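Local coordinates for protein DNA ligase (Aquifex aeolicus, PDB 3QWU) that probably joins nucleic acid ends as an ATP-dependent ligase of the RNA ligase family, and binds adenosine and calcium, at residues P55-I60 / R227-T232; T108-P113 / K309-E314; P7-E12 / D34-I39. All blocks are in the same frame, centred on the assembly; numbering follows the deposited sequence.

Contact 1. Residues P55-I60 / R227-T232; sequences PHIGRI and RAKYIT. With ADN (adenosine), chain C.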
loop_
_atom_site.group_PDB
_atom_site.type_symbol
_atom_site.label_atom_id
_atom_site.label_comp_id
_atom_site.label_asym_id
_atom_site.label_seq_id
_atom_site.Cartn_x
_atom_site.Cartn_y
_atom_site.Cartn_z
ATOM N N PRO A 55 4.449 18.836 -17.761
ATOM C CA PRO A 55 5.093 18.844 -16.459
ATOM C C PRO A 55 4.122 18.456 -15.319
ATOM O O PRO A 55 2.903 18.572 -15.471
ATOM C CB PRO A 55 5.578 20.292 -16.336
ATOM C CG PRO A 55 4.579 21.068 -17.064
ATOM C CD PRO A 55 4.085 20.191 -18.198
ATOM N N HIS A 56 4.680 17.954 -14.218
ATOM C CA HIS A 56 3.914 17.425 -13.091
ATOM C C HIS A 56 3.156 18.553 -12.401
ATOM O O HIS A 56 3.738 19.591 -12.107
ATOM C CB HIS A 56 4.853 16.702 -12.086
ATOM C CG HIS A 56 5.475 15.439 -12.631
ATOM N ND1 HIS A 56 4.731 14.323 -12.985
ATOM C CD2 HIS A 56 6.772 15.123 -12.905
ATOM C CE1 HIS A 56 5.536 13.382 -13.458
ATOM N NE2 HIS A 56 6.778 13.840 -13.419
ATOM N N ILE A 57 1.864 18.368 -12.152
ATOM C CA ILE A 57 1.127 19.318 -11.301
ATOM C C ILE A 57 1.051 18.793 -9.855
ATOM O O ILE A 57 0.607 17.694 -9.613
ATOM C CB ILE A 57 -0.310 19.534 -11.815
ATOM C CG1 ILE A 57 -0.292 19.756 -13.326
ATOM C CG2 ILE A 57 -1.008 20.638 -10.996
ATOM C CD1 ILE A 57 -1.626 20.219 -13.939
ATOM N N GLY A 58 1.472 19.575 -8.890
ATOM C CA GLY A 58 1.299 19.199 -7.496
ATOM C C GLY A 58 -0.156 19.236 -7.027
ATOM O O GLY A 58 -1.034 19.872 -7.639
ATOM N N ARG A 59 -0.388 18.530 -5.939
ATOM C CA ARG A 59 -1.673 18.325 -5.356
ATOM C C ARG A 59 -1.651 19.034 -4.023
ATOM O O ARG A 59 -0.728 18.841 -3.267
ATOM C CB ARG A 59 -1.866 16.807 -5.145
ATOM C CG ARG A 59 -3.318 16.278 -5.239
ATOM C CD ARG A 59 -3.444 14.725 -5.359
ATOM N NE ARG A 59 -3.791 14.190 -6.706
ATOM C CZ ARG A 59 -2.952 13.444 -7.463
ATOM N NH1 ARG A 59 -3.347 12.989 -8.646
ATOM N NH2 ARG A 59 -1.685 13.139 -7.068
ATOM N N ILE A 60 -2.646 19.872 -3.747
ATOM C CA ILE A 60 -2.910 20.302 -2.381
ATOM C C ILE A 60 -4.002 19.424 -1.786
ATOM O O ILE A 60 -4.958 18.974 -2.492
ATOM C CB ILE A 60 -3.350 21.798 -2.220
ATOM C CG1 ILE A 60 -4.423 22.210 -3.217
ATOM C CG2 ILE A 60 -2.184 22.701 -2.349
ATOM C CD1 ILE A 60 -4.844 23.720 -3.147
ATOM N N ARG A 227 0.962 26.063 -11.018
ATOM C CA ARG A 227 -0.233 25.235 -11.047
ATOM C C ARG A 227 -0.363 24.354 -9.821
ATOM O O ARG A 227 0.639 23.988 -9.185
ATOM C CB ARG A 227 -0.177 24.318 -12.259
ATOM C CG ARG A 227 -0.467 25.003 -13.536
ATOM C CD ARG A 227 0.733 25.087 -14.473
ATOM N NE ARG A 227 0.302 25.993 -15.520
ATOM C CZ ARG A 227 -0.514 25.656 -16.522
ATOM N NH1 ARG A 227 -0.914 24.385 -16.701
ATOM N NH2 ARG A 227 -0.903 26.592 -17.376
ATOM N N ALA A 228 -1.609 23.988 -9.531
ATOM C CA ALA A 228 -1.935 23.049 -8.436
ATOM C C ALA A 228 -3.289 22.432 -8.660
ATOM O O ALA A 228 -4.164 23.062 -9.182
ATOM C CB ALA A 228 -1.887 23.731 -7.088
ATOM N N LYS A 229 -3.471 21.184 -8.251
ATOM C CA LYS A 229 -4.742 20.500 -8.482
ATOM C C LYS A 229 -5.351 19.997 -7.171
ATOM O O LYS A 229 -4.632 19.703 -6.192
ATOM C CB LYS A 229 -4.566 19.342 -9.458
ATOM C CG LYS A 229 -3.604 18.236 -8.995
ATOM C CD LYS A 229 -3.643 17.044 -10.018
ATOM C CE LYS A 229 -2.276 16.382 -10.235
ATOM N NZ LYS A 229 -1.779 15.492 -9.150
ATOM N N TYR A 230 -6.665 19.902 -7.160
ATOM C CA TYR A 230 -7.378 19.395 -6.014
ATOM C C TYR A 230 -8.486 18.470 -6.521
ATOM O O TYR A 230 -9.171 18.808 -7.508
ATOM C CB TYR A 230 -7.920 20.558 -5.198
ATOM C CG TYR A 230 -8.709 20.135 -4.023
ATOM C CD1 TYR A 230 -10.101 20.004 -4.095
ATOM C CD2 TYR A 230 -8.070 19.852 -2.803
ATOM C CE1 TYR A 230 -10.852 19.595 -2.952
ATOM C CE2 TYR A 230 -8.773 19.443 -1.677
ATOM C CZ TYR A 230 -10.171 19.302 -1.743
ATOM O OH TYR A 230 -10.846 18.863 -0.608
ATOM N N ILE A 231 -8.629 17.303 -5.850
ATOM C CA ILE A 231 -9.516 16.198 -6.274
ATOM C C ILE A 231 -10.722 16.081 -5.312
ATOM O O ILE A 231 -10.611 16.295 -4.101
ATOM C CB ILE A 231 -8.709 14.869 -6.326
ATOM C CG1 ILE A 231 -7.333 15.146 -7.015
ATOM C CG2 ILE A 231 -9.460 13.690 -7.039
ATOM C CD1 ILE A 231 -7.218 15.310 -8.616
ATOM N N THR A 232 -11.883 15.771 -5.861
ATOM C CA THR A 232 -13.068 15.551 -5.038
ATOM C C THR A 232 -12.957 14.214 -4.305
ATOM O O THR A 232 -12.219 13.317 -4.714
ATOM C CB THR A 232 -14.326 15.546 -5.882
ATOM O OG1 THR A 232 -14.245 14.495 -6.879
ATOM C CG2 THR A 232 -14.532 16.951 -6.562
HETATM O "O5'" ADN C . -1.371 15.926 -13.795
HETATM C "C5'" ADN C . -2.712 16.390 -13.949
HETATM C "C4'" ADN C . -3.334 15.750 -15.184
HETATM O "O4'" ADN C . -4.764 16.037 -15.275
HETATM C "C3'" ADN C . -2.711 16.308 -16.456
HETATM O "O3'" ADN C . -1.561 15.607 -16.922
HETATM C "C2'" ADN C . -3.855 16.288 -17.465
HETATM O "O2'" ADN C . -3.742 15.176 -18.337
HETATM C "C1'" ADN C . -5.147 16.186 -16.658
HETATM N N9 ADN C . -6.014 17.371 -16.763
HETATM C C8 ADN C . -7.363 17.306 -16.855
HETATM N N7 ADN C . -7.930 18.533 -16.932
HETATM C C5 ADN C . -6.893 19.406 -16.852
HETATM C C6 ADN C . -6.791 20.869 -16.829
HETATM N N6 ADN C . -7.947 21.584 -16.930
HETATM N N1 ADN C . -5.546 21.434 -16.774
HETATM C C2 ADN C . -4.427 20.660 -16.669
HETATM N N3 ADN C . -4.459 19.297 -16.647
HETATM C C4 ADN C . -5.638 18.645 -16.751
HETATM O O HOH W 1 -6.164 16.905 -3.913
#

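Contact 2. Residues T108-P113 / K309-E314; sequences TTDRLP and KFRKKE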
loop_
_atom_site.group_PDB
_atom_site.type_symbol
_atom_site.label_atom_id
_atom_site.label_comp_id
_atom_site.label_asym_id
_atom_site.label_seq_id
_atom_site.Cartn_x
_atom_site.Cartn_y
_atom_site.Cartn_z
ATOM N N THR A 108 -5.444 7.847 -30.486
ATOM C CA THR A 108 -5.642 9.311 -30.483
ATOM C C THR A 108 -5.249 9.923 -31.829
ATOM O O THR A 108 -5.974 10.753 -32.354
ATOM C CB THR A 108 -4.845 10.039 -29.342
ATOM O OG1 THR A 108 -4.942 9.287 -28.130
ATOM C CG2 THR A 108 -5.319 11.550 -29.161
ATOM N N THR A 109 -4.116 9.528 -32.388
ATOM C CA THR A 109 -3.707 10.016 -33.725
ATOM C C THR A 109 -4.697 9.638 -34.846
ATOM O O THR A 109 -4.978 10.452 -35.706
ATOM C CB THR A 109 -2.318 9.493 -34.150
ATOM O OG1 THR A 109 -1.377 9.869 -33.175
ATOM C CG2 THR A 109 -1.908 10.066 -35.533
ATOM N N ASP A 110 -5.188 8.399 -34.845
ATOM C CA ASP A 110 -6.215 7.960 -35.809
ATOM C C ASP A 110 -7.488 8.817 -35.709
ATOM O O ASP A 110 -8.116 9.185 -36.694
ATOM C CB ASP A 110 -6.561 6.493 -35.504
ATOM C CG ASP A 110 -7.694 5.953 -36.362
ATOM O OD1 ASP A 110 -8.837 6.398 -36.163
ATOM O OD2 ASP A 110 -7.447 5.085 -37.221
ATOM N N ARG A 111 -7.882 9.130 -34.510
ATOM C CA ARG A 111 -9.155 9.799 -34.329
ATOM C C ARG A 111 -9.122 11.341 -34.273
ATOM O O ARG A 111 -10.172 11.944 -34.136
ATOM C CB ARG A 111 -9.827 9.249 -33.087
ATOM C CG ARG A 111 -10.115 7.765 -33.137
ATOM C CD ARG A 111 -11.117 7.412 -34.201
ATOM N NE ARG A 111 -12.338 8.197 -34.039
ATOM C CZ ARG A 111 -13.289 7.935 -33.156
ATOM N NH1 ARG A 111 -14.324 8.728 -33.071
ATOM N NH2 ARG A 111 -13.201 6.886 -32.359
ATOM N N LEU A 112 -7.944 11.973 -34.423
ATOM C CA LEU A 112 -7.825 13.441 -34.433
ATOM C C LEU A 112 -8.893 14.163 -35.266
ATOM O O LEU A 112 -9.513 15.118 -34.799
ATOM C CB LEU A 112 -6.426 13.850 -34.902
ATOM C CG LEU A 112 -5.297 13.638 -33.879
ATOM C CD1 LEU A 112 -3.923 14.215 -34.388
ATOM C CD2 LEU A 112 -5.666 14.243 -32.521
ATOM N N PRO A 113 -9.144 13.695 -36.494
ATOM C CA PRO A 113 -10.155 14.392 -37.320
ATOM C C PRO A 113 -11.591 14.348 -36.808
ATOM O O PRO A 113 -12.374 15.261 -37.028
ATOM C CB PRO A 113 -10.029 13.699 -38.690
ATOM C CG PRO A 113 -8.579 13.071 -38.675
ATOM C CD PRO A 113 -8.429 12.644 -37.242
ATOM N N LYS A 309 -12.970 2.664 -31.099
ATOM C CA LYS A 309 -13.257 2.739 -32.568
ATOM C C LYS A 309 -12.116 3.343 -33.377
ATOM O O LYS A 309 -11.564 4.356 -32.970
ATOM C CB LYS A 309 -14.391 3.715 -32.773
ATOM C CG LYS A 309 -15.671 3.169 -33.136
ATOM C CD LYS A 309 -16.737 4.270 -32.921
ATOM C CE LYS A 309 -16.944 5.125 -34.166
ATOM N NZ LYS A 309 -17.971 6.201 -34.019
ATOM N N PHE A 310 -11.815 2.802 -34.541
ATOM C CA PHE A 310 -10.791 3.398 -35.383
ATOM C C PHE A 310 -11.281 3.623 -36.789
ATOM O O PHE A 310 -12.107 2.875 -37.270
ATOM C CB PHE A 310 -9.547 2.535 -35.511
ATOM C CG PHE A 310 -8.903 2.204 -34.239
ATOM C CD1 PHE A 310 -9.514 1.343 -33.347
ATOM C CD2 PHE A 310 -7.634 2.684 -33.955
ATOM C CE1 PHE A 310 -8.895 1.001 -32.149
ATOM C CE2 PHE A 310 -6.981 2.329 -32.777
ATOM C CZ PHE A 310 -7.612 1.502 -31.857
ATOM N N ARG A 311 -10.727 4.640 -37.439
ATOM C CA ARG A 311 -10.881 4.863 -38.879
ATOM C C ARG A 311 -10.032 3.861 -39.674
ATOM O O ARG A 311 -10.463 3.392 -40.736
ATOM C CB ARG A 311 -10.499 6.298 -39.230
ATOM C CG ARG A 311 -11.258 7.311 -38.357
ATOM C CD ARG A 311 -11.163 8.709 -38.854
ATOM N NE ARG A 311 -12.120 8.948 -39.927
ATOM C CZ ARG A 311 -12.235 10.095 -40.599
ATOM N NH1 ARG A 311 -13.146 10.184 -41.567
ATOM N NH2 ARG A 311 -11.453 11.137 -40.316
ATOM N N LYS A 312 -8.872 3.483 -39.126
ATOM C CA LYS A 312 -7.998 2.545 -39.790
ATOM C C LYS A 312 -7.763 1.297 -38.952
ATOM O O LYS A 312 -7.396 1.394 -37.775
ATOM C CB LYS A 312 -6.638 3.183 -40.013
ATOM C CG LYS A 312 -6.604 4.338 -40.967
ATOM C CD LYS A 312 -5.201 4.421 -41.624
ATOM C CE LYS A 312 -5.035 5.656 -42.548
ATOM N NZ LYS A 312 -3.648 5.683 -43.125
ATOM N N LYS A 313 -7.904 0.137 -39.575
ATOM C CA LYS A 313 -7.493 -1.150 -38.982
ATOM C C LYS A 313 -6.031 -1.231 -38.563
ATOM O O LYS A 313 -5.733 -1.664 -37.477
ATOM C CB LYS A 313 -7.766 -2.313 -39.943
ATOM C CG LYS A 313 -7.956 -3.637 -39.241
ATOM C CD LYS A 313 -7.726 -4.809 -40.192
ATOM C CE LYS A 313 -7.816 -6.141 -39.459
ATOM N NZ LYS A 313 -7.330 -7.277 -40.323
ATOM N N GLU A 314 -5.105 -0.839 -39.409
ATOM C CA GLU A 314 -3.699 -0.894 -39.009
ATOM C C GLU A 314 -3.479 -0.198 -37.626
ATOM O O GLU A 314 -2.667 -0.649 -36.828
ATOM C CB GLU A 314 -2.792 -0.290 -40.098
ATOM C CG GLU A 314 -2.722 1.276 -40.092
ATOM C CD GLU A 314 -2.309 1.885 -41.449
ATOM O OE1 GLU A 314 -3.119 1.792 -42.400
ATOM O OE2 GLU A 314 -1.192 2.471 -41.559
#

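Contact 3. Residues P7-E12 / D34-I39; sequences PELVKE and DDYKDI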
loop_
_atom_site.group_PDB
_atom_site.type_symbol
_atom_site.label_atom_id
_atom_site.label_comp_id
_atom_site.label_asym_id
_atom_site.label_seq_id
_atom_site.Cartn_x
_atom_site.Cartn_y
_atom_site.Cartn_z
ATOM N N PRO A 7 23.530 17.564 -26.342
ATOM C CA PRO A 7 23.985 16.219 -26.761
ATOM C C PRO A 7 24.487 15.208 -25.707
ATOM O O PRO A 7 24.304 14.005 -25.912
ATOM C CB PRO A 7 25.115 16.529 -27.740
ATOM C CG PRO A 7 24.733 17.843 -28.329
ATOM C CD PRO A 7 24.026 18.615 -27.252
ATOM N N GLU A 8 25.134 15.649 -24.630
ATOM C CA GLU A 8 25.723 14.687 -23.671
ATOM C C GLU A 8 24.803 14.419 -22.515
ATOM O O GLU A 8 25.037 13.483 -21.739
ATOM C CB GLU A 8 27.083 15.137 -23.118
ATOM C CG GLU A 8 28.139 15.311 -24.170
ATOM C CD GLU A 8 28.053 16.657 -24.848
ATOM O OE1 GLU A 8 27.139 17.435 -24.508
ATOM O OE2 GLU A 8 28.900 16.940 -25.723
ATOM N N LEU A 9 23.774 15.253 -22.371
ATOM C CA LEU A 9 22.701 14.937 -21.452
ATOM C C LEU A 9 21.937 13.752 -22.063
ATOM O O LEU A 9 21.671 12.762 -21.375
ATOM C CB LEU A 9 21.812 16.166 -21.187
ATOM C CG LEU A 9 21.186 16.247 -19.780
ATOM C CD1 LEU A 9 20.999 17.697 -19.289
ATOM C CD2 LEU A 9 19.876 15.495 -19.750
ATOM N N VAL A 10 21.660 13.828 -23.367
ATOM C CA VAL A 10 20.968 12.745 -24.085
ATOM C C VAL A 10 21.815 11.468 -24.168
ATOM O O VAL A 10 21.303 10.362 -23.985
ATOM C CB VAL A 10 20.524 13.197 -25.511
ATOM C CG1 VAL A 10 19.930 12.032 -26.305
ATOM C CG2 VAL A 10 19.507 14.345 -25.429
ATOM N N LYS A 11 23.113 11.627 -24.414
ATOM C CA LYS A 11 24.046 10.498 -24.429
ATOM C C LYS A 11 24.053 9.719 -23.099
ATOM O O LYS A 11 24.064 8.481 -23.107
ATOM C CB LYS A 11 25.451 10.992 -24.774
ATOM C CG LYS A 11 26.501 9.888 -25.002
ATOM C CD LYS A 11 27.855 10.483 -25.371
ATOM C CE LYS A 11 28.625 9.611 -26.355
ATOM N NZ LYS A 11 29.740 10.372 -26.975
ATOM N N GLU A 12 24.037 10.428 -21.969
ATOM C CA GLU A 12 24.083 9.773 -20.653
ATOM C C GLU A 12 22.768 9.073 -20.363
ATOM O O GLU A 12 22.767 7.994 -19.767
ATOM C CB GLU A 12 24.425 10.760 -19.518
ATOM C CG GLU A 12 24.750 10.099 -18.136
ATOM C CD GLU A 12 26.208 9.596 -17.987
ATOM O OE1 GLU A 12 27.157 10.416 -17.984
ATOM O OE2 GLU A 12 26.414 8.372 -17.831
ATOM N N ASP A 34 11.579 8.388 -18.386
ATOM C CA ASP A 34 11.454 8.924 -17.030
ATOM C C ASP A 34 11.956 10.345 -16.992
ATOM O O ASP A 34 12.619 10.803 -17.933
ATOM C CB ASP A 34 12.329 8.118 -16.049
ATOM C CG ASP A 34 11.620 6.899 -15.483
ATOM O OD1 ASP A 34 10.372 6.930 -15.288
ATOM O OD2 ASP A 34 12.335 5.898 -15.233
ATOM N N ASP A 35 11.675 11.019 -15.880
ATOM C CA ASP A 35 12.334 12.271 -15.547
ATOM C C ASP A 35 13.824 12.035 -15.533
ATOM O O ASP A 35 14.302 10.978 -15.123
ATOM C CB ASP A 35 11.907 12.780 -14.177
ATOM C CG ASP A 35 10.449 13.171 -14.116
ATOM O OD1 ASP A 35 9.867 13.531 -15.155
ATOM O OD2 ASP A 35 9.864 13.102 -13.018
ATOM N N TYR A 36 14.564 13.014 -16.021
ATOM C CA TYR A 36 16.017 12.980 -15.958
ATOM C C TYR A 36 16.558 14.415 -15.943
ATOM O O TYR A 36 16.355 15.180 -16.904
ATOM C CB TYR A 36 16.591 12.175 -17.138
ATOM C CG TYR A 36 18.099 11.925 -17.053
ATOM C CD1 TYR A 36 18.944 12.297 -18.095
ATOM C CD2 TYR A 36 18.676 11.317 -15.918
ATOM C CE1 TYR A 36 20.322 12.074 -18.021
ATOM C CE2 TYR A 36 20.054 11.091 -15.838
ATOM C CZ TYR A 36 20.873 11.475 -16.889
ATOM O OH TYR A 36 22.241 11.260 -16.833
ATOM N N LYS A 37 17.223 14.769 -14.841
ATOM C CA LYS A 37 17.894 16.060 -14.708
ATOM C C LYS A 37 16.980 17.205 -15.185
ATOM O O LYS A 37 17.350 17.997 -16.081
ATOM C CB LYS A 37 19.240 16.052 -15.467
ATOM C CG LYS A 37 20.491 15.850 -14.577
ATOM C CD LYS A 37 21.714 16.665 -15.091
ATOM C CE LYS A 37 22.458 17.396 -13.948
ATOM N NZ LYS A 37 21.567 18.343 -13.179
ATOM N N ASP A 38 15.775 17.242 -14.594
ATOM C CA ASP A 38 14.744 18.292 -14.837
ATOM C C ASP A 38 14.011 18.222 -16.190
ATOM O O ASP A 38 13.060 18.983 -16.388
ATOM C CB ASP A 38 15.314 19.720 -14.652
ATOM C CG ASP A 38 16.197 19.849 -13.417
ATOM O OD1 ASP A 38 17.235 20.538 -13.501
ATOM O OD2 ASP A 38 15.873 19.251 -12.372
ATOM N N ILE A 39 14.447 17.347 -17.110
ATOM C CA ILE A 39 13.701 17.083 -18.355
ATOM C C ILE A 39 12.514 16.218 -18.019
ATOM O O ILE A 39 12.663 15.051 -17.676
ATOM C CB ILE A 39 14.531 16.311 -19.420
ATOM C CG1 ILE A 39 15.836 17.046 -19.763
ATOM C CG2 ILE A 39 13.693 16.035 -20.690
ATOM C CD1 ILE A 39 15.667 18.496 -20.037
#

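Contact 1. Residues P55-I60 / R227-T232
Residues 58-60 form a short, weakly bonded strand, outermost of the sheet within its own chain, that runs parallel to strand 227-231, the two local axes crossing at -52°. Lys229 sits between two backbone bonds: its N donates to Gly58 O (2.8 Å), nearly along the C=O axis, and its O accepts from Ile60 N (3.2 Å). A water extends the pairing, giving a hydrogen to Ile60 O and accepting one from Ile231 N.

Arg59 and Lys229 share one face of the sheet. With CG in the crowded position between N and carbonyl carbon (chi1 61°) and bends at chi3 and chi4, the lysine chain brings NZ over a face of the Arg59 guanidinium, 2.9 Å from Arg59 CZ. Two like charges pressed together would probably lower the lysine's proton affinity. Ile231 CG1 borders the guanidinium edge. Ile57 lays CG2 against Ala228 CA (3.6 Å) and places CD1 3.9 Å from adenosine C2. Lys229 CE approaches adenosine O5' (3.7 Å), so Ile57 and Lys229 line the nucleoside pocket.

Strand 215-220 flanks 227-231 on its other side, Ile57 resting on Val217; helix 195-210 packs on Tyr230 and helix 63-70 on Ile60. Beyond Arg59 and Ile60, an antiparallel strand of the second subunit continues the sheet.

Contact 2. Residues T108-P113 / K309-E314
Asp110, Arg311 and Arg111 carry most of this junction, in which helix 106-115 meets the turn between strand 303-310 and helix 313-325. Asp110 points from its helix at that turn, CG anti to the backbone N (chi1 175°), and its carboxylate takes two consecutive backbone N-H groups. OD1 accepts from Arg311 N at 2.9 Å in an almost straight bond (168°); OD2 accepts from Lys312 N, also at 2.9 Å, along a more bent path. Both oxygens use their syn lone pairs, so the carboxylate faces the turn as a fork. OD2 has a further partner in Asn315 ND2, at the start of the following helix, and lies near the edge of the Phe310 ring.

Arg311 extends along Asp110 to Pro113. Its CG lies 3.4 Å from Asp110 OD1, and after a bend at chi3 NH2 ends 3.4 Å from Pro113 CB, with the proline at the guanidinium's edge. The guanidinium thus passes the carboxylate without pairing with it.

Arg111 folds at chi2 and chi3 so that NH2 gives a hydrogen to Lys309 O (3.1 Å); the donor stands above the carbonyl plane, off the lone pairs. Asp151 and Asp114 form salt bridges with NH1 and NE. An alanine in place of Asp110 would remove both acceptors and would probably leave the N-H groups of Arg311 and Lys312 without these partners, loosening the turn's hold on the helix.

The contact joins the ligase-family region to the C-terminal region, away from the adenosine and calcium sites. Its three direct bonds use backbone N-H and C=O groups of 309-312, so on that side they do not depend directly on side-chain identity, while the acidic neighbours probably offset the crowding of positive charge around Arg111.

Contact 3. Residues P7-E12 / D34-I39
A type I' beta turn, Tyr36 to Ile39, meets the first turns of the N-terminal helix 7-15 at the protein surface. The turn lies in the loop between strands 27-32 and 44-45 of an antiparallel sheet. It is closed by reciprocal backbone bonds, Ile39 N to Tyr36 O at 2.9 Å and Tyr36 N to Ile39 O at 3.2 Å. Lys37 and Asp38 occupy its two corners, both with positive phi, the backbone signature of this turn type.

Apolar packing carries most of the contact. Leu9 sends CD2 to the CD1 side of the Tyr36 ring, 3.7 Å away, and the leucine and tyrosine chains run alongside one another, in opposed directions. The same methyl comes to 4.3 Å from Ile39 CG1 and lies near Lys37 CB, so one leucine branch is shared by three residues of the turn. Ile39 is buried, and also touches Ile5 and Trp52 in loops and Phe32 on strand 27-32.

One polar atom meets the tyrosine ring at its rim. The Tyr36 side chain leaves with CG anti to the backbone N (chi1 -172°), which directs the ring at the helix. There Leu9 O lies in the ring plane, at the edge, 3.7 Å from Tyr36 CE1. No hydrogen bond crosses between the two segments, and the fit depends on shape.

Charged groups stay at the margin. Lys37 starts toward the helix, but its end turns away, as does that of Glu12. The Glu12 carboxylate is tilted 60° from the Tyr36 ring, and it is the aliphatic part of the chain that is touched: Tyr36 OH rests 3.1 Å from Glu12 CG.

How the contacts relate
From the N terminus, contact 3 closes first: the loop from helix 7-15 through strands 19-24 and 27-32 ends at the turn in 34-39. Contact 1 opens only afterwards, at 55-60, and closes at 227-232, tying strand 58-60 to strand 227-231 of the sheet beside the adenosine pocket. Contact 2 starts inside that loop, at 108-113, and ends beyond it, at 309-314, so contacts 1 and 2 cross; it brings the C-terminal region back to the ligase-family region. The centres of contacts 1 and 2 lie about 31 Å apart, on opposite sides of the chain's centre. Contacts 1 and 3 touch through a probable hydrogen bond between His56 NE2 and Asp35 OD2.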